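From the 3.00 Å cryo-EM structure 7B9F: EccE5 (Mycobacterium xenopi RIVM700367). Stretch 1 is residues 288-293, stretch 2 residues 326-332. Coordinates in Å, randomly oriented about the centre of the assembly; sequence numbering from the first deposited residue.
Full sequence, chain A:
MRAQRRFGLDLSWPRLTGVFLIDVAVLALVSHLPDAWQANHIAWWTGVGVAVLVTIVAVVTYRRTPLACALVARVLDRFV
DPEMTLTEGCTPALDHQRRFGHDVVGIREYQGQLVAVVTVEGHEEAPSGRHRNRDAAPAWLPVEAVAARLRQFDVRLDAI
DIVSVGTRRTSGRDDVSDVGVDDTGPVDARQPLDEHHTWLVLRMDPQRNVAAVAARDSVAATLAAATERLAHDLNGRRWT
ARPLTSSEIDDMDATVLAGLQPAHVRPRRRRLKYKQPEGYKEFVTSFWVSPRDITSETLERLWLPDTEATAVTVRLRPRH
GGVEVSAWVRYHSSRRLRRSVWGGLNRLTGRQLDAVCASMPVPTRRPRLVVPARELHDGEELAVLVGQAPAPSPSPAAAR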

# COMPACT_ATOMS: atom_id res chain seq x y z
N TRP A 288 23.91 -44.87 -32.43
CA TRP A 288 22.80 -44.21 -33.09
C TRP A 288 21.49 -44.65 -32.44
O TRP A 288 20.42 -44.44 -32.99
N VAL A 289 21.59 -45.25 -31.26
CA VAL A 289 20.49 -46.01 -30.67
C VAL A 289 19.47 -45.12 -29.98
O VAL A 289 19.68 -43.92 -29.79
N SER A 290 18.35 -45.74 -29.59
CA SER A 290 17.17 -45.05 -29.08
C SER A 290 17.43 -44.46 -27.69
O SER A 290 18.41 -44.80 -27.03
N PRO A 291 16.58 -43.53 -27.24
CA PRO A 291 16.63 -43.11 -25.84
C PRO A 291 16.24 -44.23 -24.90
O PRO A 291 15.41 -45.08 -25.22
N ARG A 292 16.83 -44.21 -23.71
CA ARG A 292 16.52 -45.17 -22.65
C ARG A 292 15.96 -44.44 -21.44
O ARG A 292 16.44 -43.36 -21.08
N ASP A 293 14.95 -45.04 -20.81
CA ASP A 293 14.18 -44.37 -19.78
C ASP A 293 14.74 -44.57 -18.38
O ASP A 293 14.87 -43.60 -17.62
N SER A 326 16.30 -36.93 -18.64
CA SER A 326 16.21 -37.77 -19.82
C SER A 326 17.58 -37.82 -20.48
O SER A 326 18.41 -36.93 -20.28
N ALA A 327 17.82 -38.88 -21.25
CA ALA A 327 19.14 -39.07 -21.83
C ALA A 327 19.05 -39.85 -23.13
O ALA A 327 18.05 -40.52 -23.41
N TRP A 328 20.10 -39.75 -23.93
CA TRP A 328 20.24 -40.52 -25.16
C TRP A 328 21.71 -40.57 -25.55
O TRP A 328 22.53 -39.82 -25.02
N VAL A 329 22.02 -41.46 -26.48
CA VAL A 329 23.40 -41.71 -26.90
C VAL A 329 23.40 -42.08 -28.37
O VAL A 329 22.44 -42.67 -28.88
N ARG A 330 24.47 -41.70 -29.07
CA ARG A 330 24.70 -42.14 -30.44
C ARG A 330 26.16 -42.56 -30.58
O ARG A 330 27.03 -42.10 -29.85
N TYR A 331 26.40 -43.45 -31.54
CA TYR A 331 27.71 -44.05 -31.76
C TYR A 331 28.20 -43.74 -33.17
O TYR A 331 27.41 -43.50 -34.08
N HIS A 332 29.53 -43.77 -33.33
CA HIS A 332 30.22 -43.45 -34.59
C HIS A 332 29.81 -42.09 -35.15
O HIS A 332 29.59 -41.14 -34.41

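This contact sets an irregular segment, 288-293, against a strand, 326-331, with the touching parts of the two stretches running in roughly opposite directions, 159° apart. The backbones come close, yet no clear hydrogen bond crosses the contact. The two stretches bury 433 Å² between them, and both backbone and side-chain atoms come into contact.

Trp 288 covers the most, with 105 Å² of its surface under the other stretch. Its backbone already sits close, its CA 3.9 Å from the CA of Arg 330, and its CA-to-CB bond points away. An m rotamer at chi1, with chi2 at -63°, nevertheless brings the end of the indole back to Tyr 331 and His 332. There CH2 of Trp 288 comes within 3.6 Å of CB of His 332, and the carbonyl oxygen of Tyr 331 lies over one face of the indole. Nearer the backbone, CD1 of Trp 288 is 4.4 Å from CB of Arg 330. The lesson is that a large aromatic need not start out aimed at its partner: its reach lets the ring cover what the CB direction misses.

Val 289 and Tyr 331 each have 58 Å² covered and meet through apolar atoms. Val 289 leaves its backbone sideways in the m rotamer, and its CG2 methyl serves two partners, lying 3.7 Å from CG1 of Val 329 and 3.7 Å from CE2 of Tyr 331. Val 329, chi1 p, is buried, while Tyr 331, chi1 m with chi2 at -83°, starts sideways and brings its ring nearer. The methyl meets that ring at its edge, near the ring plane, so this is edge packing rather than a methyl laid on an aromatic face. The tyrosine OH is hydrogen-bonded elsewhere in the structure. Beside this apolar cluster, O of Val 289 and O of Val 329 stand 3.2 Å apart; both are acceptors, so their proximity supplies no hydrogen bond.

Toward the other end the packing thins. Pro 291, its ring C-gamma endo, places CB 4.3 Å from CB of Trp 328 and 3.7 Å from O of Ala 327. Trp 328, chi1 p, contributes mainly the root of its side chain, because its indole leads away. The two arginines also send their ends outward: Arg 292 makes a weak hydrogen bond from NH1 to O of Pro 291, 3.4 Å away within its own stretch, and NH2 of Arg 330 is satisfied elsewhere in the structure. The polar tips thus find partners without crossing the contact.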

# COMPACT_ATOMS: atom_id res chain seq x y z
CB TRP A 288 22.79 -44.53 -34.58
CG TRP A 288 23.79 -43.75 -35.38
CD1 TRP A 288 23.82 -42.40 -35.55
CD2 TRP A 288 24.88 -44.26 -36.15
NE1 TRP A 288 24.87 -42.04 -36.35
CE2 TRP A 288 25.54 -43.17 -36.74
CE3 TRP A 288 25.38 -45.55 -36.38
CZ2 TRP A 288 26.66 -43.31 -37.55
CZ3 TRP A 288 26.49 -45.69 -37.19
CH2 TRP A 288 27.12 -44.58 -37.76
CB VAL A 289 21.02 -47.08 -29.71
CG1 VAL A 289 21.89 -48.07 -30.46
CG2 VAL A 289 21.79 -46.45 -28.59
CB SER A 290 16.00 -46.04 -29.04
OG SER A 290 15.85 -46.72 -30.28
CB PRO A 291 15.62 -41.97 -25.77
CG PRO A 291 14.70 -42.23 -26.91
CD PRO A 291 15.60 -42.72 -27.99
CB ARG A 292 17.76 -45.98 -22.27
CG ARG A 292 18.28 -46.86 -23.39
CD ARG A 292 17.29 -48.01 -23.66
NE ARG A 292 17.78 -48.96 -24.65
CZ ARG A 292 17.54 -48.88 -25.95
NH1 ARG A 292 16.80 -47.89 -26.42
NH2 ARG A 292 18.02 -49.79 -26.78
CB ASP A 293 12.72 -44.84 -19.81
CG ASP A 293 11.84 -44.06 -18.86
OD1 ASP A 293 12.15 -42.88 -18.59
OD2 ASP A 293 10.85 -44.63 -18.37
CB SER A 326 15.15 -37.27 -20.80
OG SER A 326 13.86 -37.33 -20.22
CB ALA A 327 20.07 -39.81 -20.86
CB TRP A 328 19.40 -39.93 -26.30
CG TRP A 328 19.77 -38.56 -26.73
CD1 TRP A 328 20.58 -38.23 -27.78
CD2 TRP A 328 19.32 -37.33 -26.17
NE1 TRP A 328 20.67 -36.86 -27.89
CE2 TRP A 328 19.90 -36.29 -26.92
CE3 TRP A 328 18.48 -37.00 -25.11
CZ2 TRP A 328 19.68 -34.95 -26.62
CZ3 TRP A 328 18.26 -35.68 -24.82
CH2 TRP A 328 18.85 -34.67 -25.57
CB VAL A 329 24.04 -42.81 -26.01
CG1 VAL A 329 23.28 -44.11 -26.14
CG2 VAL A 329 25.51 -43.02 -26.35
CB ARG A 330 24.36 -41.03 -31.43
CG ARG A 330 25.16 -39.77 -31.23
CD ARG A 330 24.97 -38.78 -32.36
NE ARG A 330 25.67 -37.53 -32.08
CZ ARG A 330 26.94 -37.32 -32.39
NH1 ARG A 330 27.65 -38.27 -32.98
NH2 ARG A 330 27.51 -36.16 -32.10
CB TYR A 331 27.67 -45.56 -31.55
CG TYR A 331 27.21 -45.98 -30.18
CD1 TYR A 331 28.08 -46.03 -29.11
CD2 TYR A 331 25.89 -46.35 -29.96
CE1 TYR A 331 27.66 -46.42 -27.86
CE2 TYR A 331 25.46 -46.74 -28.72
CZ TYR A 331 26.35 -46.78 -27.67
OH TYR A 331 25.92 -47.17 -26.43
CB HIS A 332 29.98 -44.54 -35.64
CG HIS A 332 30.74 -45.80 -35.39
ND1 HIS A 332 31.84 -46.16 -36.14
CD2 HIS A 332 30.55 -46.80 -34.50
CE1 HIS A 332 32.29 -47.32 -35.71
NE2 HIS A 332 31.53 -47.73 -34.72